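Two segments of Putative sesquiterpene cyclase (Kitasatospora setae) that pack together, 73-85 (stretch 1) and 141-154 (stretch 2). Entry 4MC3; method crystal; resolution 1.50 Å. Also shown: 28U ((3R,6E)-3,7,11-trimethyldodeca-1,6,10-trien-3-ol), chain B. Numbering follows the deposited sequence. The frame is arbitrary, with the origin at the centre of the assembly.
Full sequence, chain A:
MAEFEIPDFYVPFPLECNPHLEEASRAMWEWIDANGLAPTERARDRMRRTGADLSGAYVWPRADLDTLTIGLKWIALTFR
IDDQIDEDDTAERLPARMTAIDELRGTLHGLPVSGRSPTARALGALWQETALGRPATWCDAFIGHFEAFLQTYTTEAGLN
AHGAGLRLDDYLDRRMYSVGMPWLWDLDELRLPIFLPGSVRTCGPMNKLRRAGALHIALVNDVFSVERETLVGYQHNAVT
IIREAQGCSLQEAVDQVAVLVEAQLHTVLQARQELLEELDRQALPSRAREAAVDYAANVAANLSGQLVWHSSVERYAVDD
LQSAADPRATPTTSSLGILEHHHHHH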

# COMPACT_ATOMS: atom_id res chain seq x y z
N LYS A 73 12.39 5.41 0.87
CA LYS A 73 12.32 6.68 0.16
C LYS A 73 10.89 6.92 -0.38
O LYS A 73 10.35 8.01 -0.24
CB LYS A 73 13.36 6.73 -0.99
CG LYS A 73 14.81 6.72 -0.47
CD LYS A 73 15.80 6.74 -1.60
CE LYS A 73 17.21 6.66 -1.08
NZ LYS A 73 18.19 6.50 -2.21
N TRP A 74 10.30 5.88 -0.97
CA TRP A 74 8.90 6.01 -1.43
C TRP A 74 7.93 6.30 -0.30
O TRP A 74 7.01 7.12 -0.46
CB TRP A 74 8.51 4.77 -2.26
CG TRP A 74 9.05 4.77 -3.61
CD1 TRP A 74 10.19 4.21 -4.02
CD2 TRP A 74 8.50 5.44 -4.75
NE1 TRP A 74 10.41 4.45 -5.37
CE2 TRP A 74 9.35 5.19 -5.84
CE3 TRP A 74 7.33 6.16 -4.97
CZ2 TRP A 74 9.13 5.75 -7.12
CZ3 TRP A 74 7.09 6.69 -6.20
CH2 TRP A 74 7.97 6.50 -7.27
N ILE A 75 8.08 5.61 0.83
CA ILE A 75 7.18 5.88 1.97
C ILE A 75 7.37 7.29 2.53
O ILE A 75 6.39 7.99 2.80
CB ILE A 75 7.35 4.81 3.05
CG1 ILE A 75 6.86 3.43 2.53
CG2 ILE A 75 6.62 5.23 4.30
CD1 ILE A 75 7.09 2.30 3.54
N ALA A 76 8.61 7.74 2.65
CA ALA A 76 8.85 9.10 3.13
C ALA A 76 8.27 10.13 2.19
O ALA A 76 7.66 11.12 2.63
CB ALA A 76 10.33 9.33 3.30
N LEU A 77 8.48 9.94 0.89
CA LEU A 77 7.90 10.85 -0.09
C LEU A 77 6.38 10.89 0.00
O LEU A 77 5.80 11.98 -0.09
CB LEU A 77 8.39 10.50 -1.46
CG LEU A 77 7.86 11.34 -2.60
CD1 LEU A 77 8.32 12.78 -2.56
CD2 LEU A 77 8.26 10.66 -3.90
N THR A 78 5.75 9.72 0.09
CA THR A 78 4.28 9.69 0.16
C THR A 78 3.74 10.32 1.44
O THR A 78 2.70 10.99 1.40
CB THR A 78 3.70 8.29 -0.14
OG1 THR A 78 4.10 7.38 0.84
CG2 THR A 78 4.15 7.81 -1.45
N PHE A 79 4.49 10.19 2.56
CA PHE A 79 4.13 10.91 3.77
C PHE A 79 4.13 12.40 3.54
O PHE A 79 3.18 13.10 3.96
CB PHE A 79 5.03 10.60 4.97
CG PHE A 79 4.80 11.58 6.11
CD1 PHE A 79 5.66 12.64 6.34
CD2 PHE A 79 3.58 11.55 6.81
CE1 PHE A 79 5.40 13.58 7.32
CE2 PHE A 79 3.31 12.49 7.79
CZ PHE A 79 4.23 13.51 8.04
N ARG A 80 5.16 12.89 2.87
CA ARG A 80 5.27 14.33 2.61
C ARG A 80 4.17 14.81 1.66
O ARG A 80 3.56 15.84 1.91
CB ARG A 80 6.64 14.69 2.09
CG ARG A 80 6.85 16.18 1.83
CD ARG A 80 6.61 17.05 3.06
NE ARG A 80 7.10 18.40 2.79
CZ ARG A 80 6.93 19.46 3.58
NH1 ARG A 80 6.28 19.37 4.73
NH2 ARG A 80 7.42 20.62 3.19
N ILE A 81 3.86 14.01 0.62
CA ILE A 81 2.76 14.36 -0.30
C ILE A 81 1.46 14.45 0.51
O ILE A 81 0.71 15.42 0.36
CB ILE A 81 2.63 13.29 -1.40
CG1 ILE A 81 3.78 13.42 -2.39
CG2 ILE A 81 1.27 13.43 -2.11
CD1 ILE A 81 3.92 12.26 -3.34
N ASP A 82 1.23 13.50 1.39
CA ASP A 82 -0.00 13.43 2.17
C ASP A 82 -0.11 14.59 3.13
O ASP A 82 -1.18 15.15 3.30
CB ASP A 82 -0.09 12.11 2.94
CG ASP A 82 -1.42 11.94 3.64
OD1 ASP A 82 -2.43 11.58 2.97
OD2 ASP A 82 -1.45 12.17 4.87
N ASP A 83 1.02 14.94 3.76
CA ASP A 83 1.09 16.06 4.68
C ASP A 83 0.73 17.40 4.01
O ASP A 83 0.06 18.23 4.61
CB ASP A 83 2.53 16.15 5.24
CG ASP A 83 2.65 17.17 6.36
OD1 ASP A 83 2.00 16.97 7.40
OD2 ASP A 83 3.40 18.16 6.19
N GLN A 84 1.22 17.59 2.80
CA GLN A 84 1.07 18.82 2.06
C GLN A 84 -0.29 18.93 1.35
O GLN A 84 -0.69 20.03 0.95
CB GLN A 84 2.16 18.94 1.01
CG GLN A 84 3.55 19.26 1.52
CD GLN A 84 4.51 19.35 0.34
OE1 GLN A 84 4.74 18.37 -0.37
NE2 GLN A 84 5.04 20.55 0.10
N ILE A 85 -0.98 17.81 1.15
CA ILE A 85 -2.35 17.83 0.60
C ILE A 85 -3.35 18.26 1.66
O ILE A 85 -4.01 19.29 1.54
CB ILE A 85 -2.78 16.46 -0.00
CG1 ILE A 85 -2.21 16.32 -1.40
CG2 ILE A 85 -4.31 16.33 -0.04
CD1 ILE A 85 -2.24 14.91 -1.93
N ALA A 141 3.14 -1.52 -14.29
CA ALA A 141 2.29 -1.99 -13.18
C ALA A 141 2.43 -1.03 -12.01
O ALA A 141 1.44 -0.58 -11.44
CB ALA A 141 2.68 -3.38 -12.76
N PHE A 142 3.67 -0.65 -11.69
CA PHE A 142 3.93 0.27 -10.58
C PHE A 142 3.28 1.63 -10.86
O PHE A 142 2.57 2.16 -9.97
CB PHE A 142 5.45 0.47 -10.35
CG PHE A 142 5.74 1.44 -9.26
CD1 PHE A 142 5.86 1.00 -7.94
CD2 PHE A 142 5.85 2.80 -9.50
CE1 PHE A 142 6.08 1.87 -6.92
CE2 PHE A 142 6.02 3.72 -8.45
CZ PHE A 142 6.20 3.25 -7.15
N ILE A 143 3.47 2.20 -12.05
CA ILE A 143 2.86 3.47 -12.35
C ILE A 143 1.35 3.40 -12.25
O ILE A 143 0.71 4.29 -11.72
CB ILE A 143 3.30 3.95 -13.79
CG1 ILE A 143 4.75 4.32 -13.73
CG2 ILE A 143 2.44 5.12 -14.28
CD1 ILE A 143 5.30 4.71 -15.11
N GLY A 144 0.76 2.36 -12.76
CA GLY A 144 -0.68 2.29 -12.67
C GLY A 144 -1.18 2.23 -11.23
O GLY A 144 -2.12 2.93 -10.86
N HIS A 145 -0.50 1.44 -10.42
CA HIS A 145 -0.87 1.37 -8.99
C HIS A 145 -0.61 2.69 -8.24
O HIS A 145 -1.41 3.06 -7.35
CB HIS A 145 -0.11 0.23 -8.38
CG HIS A 145 -0.57 -1.13 -8.80
ND1 HIS A 145 0.28 -2.22 -8.77
CD2 HIS A 145 -1.78 -1.61 -9.16
CE1 HIS A 145 -0.37 -3.29 -9.16
NE2 HIS A 145 -1.62 -2.95 -9.41
N PHE A 146 0.52 3.35 -8.51
CA PHE A 146 0.86 4.61 -7.87
C PHE A 146 -0.09 5.72 -8.29
O PHE A 146 -0.54 6.55 -7.47
CB PHE A 146 2.32 4.92 -8.05
CG PHE A 146 2.80 6.00 -7.10
CD1 PHE A 146 3.08 5.65 -5.79
CD2 PHE A 146 2.95 7.36 -7.48
CE1 PHE A 146 3.48 6.62 -4.89
CE2 PHE A 146 3.33 8.30 -6.54
CZ PHE A 146 3.62 7.92 -5.28
N GLU A 147 -0.39 5.78 -9.59
CA GLU A 147 -1.35 6.75 -10.10
C GLU A 147 -2.73 6.51 -9.53
O GLU A 147 -3.40 7.49 -9.20
CB GLU A 147 -1.42 6.78 -11.65
CG GLU A 147 -0.18 7.39 -12.27
CD GLU A 147 -0.24 7.57 -13.76
OE1 GLU A 147 -0.83 6.78 -14.45
OE2 GLU A 147 0.35 8.54 -14.21
N ALA A 148 -3.14 5.25 -9.40
CA ALA A 148 -4.45 4.92 -8.79
C ALA A 148 -4.46 5.47 -7.33
O ALA A 148 -5.43 6.05 -6.89
CB ALA A 148 -4.74 3.44 -8.81
N PHE A 149 -3.39 5.24 -6.58
CA PHE A 149 -3.22 5.77 -5.20
C PHE A 149 -3.38 7.28 -5.22
O PHE A 149 -4.15 7.83 -4.45
CB PHE A 149 -1.85 5.31 -4.67
CG PHE A 149 -1.39 6.03 -3.47
CD1 PHE A 149 -1.84 5.69 -2.19
CD2 PHE A 149 -0.42 7.02 -3.60
CE1 PHE A 149 -1.40 6.40 -1.08
CE2 PHE A 149 0.00 7.70 -2.54
CZ PHE A 149 -0.47 7.44 -1.28
N LEU A 150 -2.67 7.98 -6.11
CA LEU A 150 -2.69 9.46 -6.13
C LEU A 150 -4.13 9.96 -6.46
O LEU A 150 -4.63 10.88 -5.84
CB LEU A 150 -1.71 9.98 -7.15
CG LEU A 150 -0.23 9.85 -6.77
CD1 LEU A 150 0.59 10.36 -7.93
CD2 LEU A 150 0.10 10.56 -5.51
N GLN A 151 -4.76 9.28 -7.39
CA GLN A 151 -6.10 9.67 -7.85
C GLN A 151 -7.13 9.57 -6.78
O GLN A 151 -8.13 10.33 -6.79
CB GLN A 151 -6.51 8.89 -9.07
CG GLN A 151 -7.75 9.46 -9.80
CD GLN A 151 -7.53 10.86 -10.41
OE1 GLN A 151 -6.38 11.37 -10.55
NE2 GLN A 151 -8.64 11.51 -10.75
N THR A 152 -6.93 8.70 -5.78
CA THR A 152 -7.91 8.60 -4.68
C THR A 152 -8.07 9.88 -3.92
O THR A 152 -9.20 10.13 -3.40
CB THR A 152 -7.62 7.42 -3.73
OG1 THR A 152 -6.41 7.62 -2.98
CG2 THR A 152 -7.66 6.15 -4.50
N TYR A 153 -7.05 10.73 -3.87
CA TYR A 153 -7.17 12.06 -3.26
C TYR A 153 -8.21 12.90 -3.99
O TYR A 153 -9.08 13.53 -3.32
CB TYR A 153 -5.84 12.76 -3.22
CG TYR A 153 -4.84 12.19 -2.22
CD1 TYR A 153 -4.90 12.55 -0.87
CD2 TYR A 153 -3.79 11.35 -2.63
CE1 TYR A 153 -3.97 12.06 0.04
CE2 TYR A 153 -2.88 10.82 -1.71
CZ TYR A 153 -2.97 11.19 -0.38
OH TYR A 153 -2.07 10.72 0.58
N THR A 154 -8.21 12.84 -5.32
CA THR A 154 -9.17 13.58 -6.12
C THR A 154 -10.56 12.93 -6.04
O THR A 154 -11.53 13.63 -5.86
CB THR A 154 -8.71 13.58 -7.57
OG1 THR A 154 -7.46 14.28 -7.66
CG2 THR A 154 -9.74 14.16 -8.45
C4 28U B . -1.08 0.21 6.23
C5 28U B . 0.86 1.84 6.35
C6 28U B . 1.92 1.58 5.29
C7 28U B . 2.70 2.67 4.62
C8 28U B . 2.41 3.99 4.50
C10 28U B . 1.28 4.71 5.18
C13 28U B . -0.34 6.01 2.73
C15 28U B . -1.66 5.93 3.47
O16 28U B . -1.49 2.47 6.80
C3 28U B . -0.65 1.67 5.93
C2 28U B . -0.98 1.98 4.46
C1 28U B . -0.75 3.22 3.95
C9 28U B . 2.79 4.73 3.23
C11 28U B . 1.74 4.52 2.08
C12 28U B . 0.26 4.88 2.26
C14 28U B . 0.37 7.33 3.01

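The two helices run side by side in nearly the same direction, with an angle of 16° between them, but their axes come no closer than 12.2 Å. That is too wide for backbone to meet backbone, and large side chains span the gap. Only 437 Å² is buried in total, and most of it belongs to Trp 74 and to four aromatic residues of stretch 2, spaced three or four positions apart so that they recur on its facing side.

At the N-terminal end the six-membered ring of Trp 74 lies against both Phe 142 and Phe 146, which stand one turn apart on the other helix. It meets the two rings differently. Phe 142 directs its edge at the face of the indole, with CE2 3.6 Å from Trp 74 CH2 and the planes inclined at 67°. The indole in turn presents its own edge to the face of Phe 146, where Trp 74 CZ3 lies 3.8 Å from Phe 146 CZ and the planes are at 74°. The rings form a chain of two edge-to-face contacts, from Phe 142 to Trp 74 to Phe 146, and the indole nestles into the notch where the two phenylalanine rings adjoin.

One turn further on, Thr 78 is a much smaller bump. Its methyl CG2 sits at the edge of the Phe 146 ring, 3.7 Å from CE1, and touches Phe 149 more loosely, with CG2 4.3 Å from CE2. The Thr 78 hydroxyl faces back toward its own helix, where the carbonyl oxygens of Trp 74 and Ile 75 both lie within hydrogen-bonding reach of OG1. Thr 78 and Phe 149 also border the bound ligand: Thr 78 OG1 is 3.8 Å from 28U C9, and Phe 149 CE1 is 4.0 Å from 28U C13.

At the C-terminal end Tyr 153 reaches across to stretch 1 and has more surface covered by the contact than any other residue. Ile 85 places a methyl group over one face of its ring: CD1 lies 3.7 Å from the ring centroid and only 10° off the normal, a CH-pi contact, and is also 3.7 Å from Tyr 153 CD1. The phenol then extends to Asp 82, whose CA-to-CB bond points sideways but whose carboxylate comes nearer. Tyr 153 OH donates a short hydrogen bond of 2.6 Å to Asp 82 OD1, which lies near the ring plane. This is the only hydrogen bond between the stretches; the remaining contacts are apolar and depend on fit.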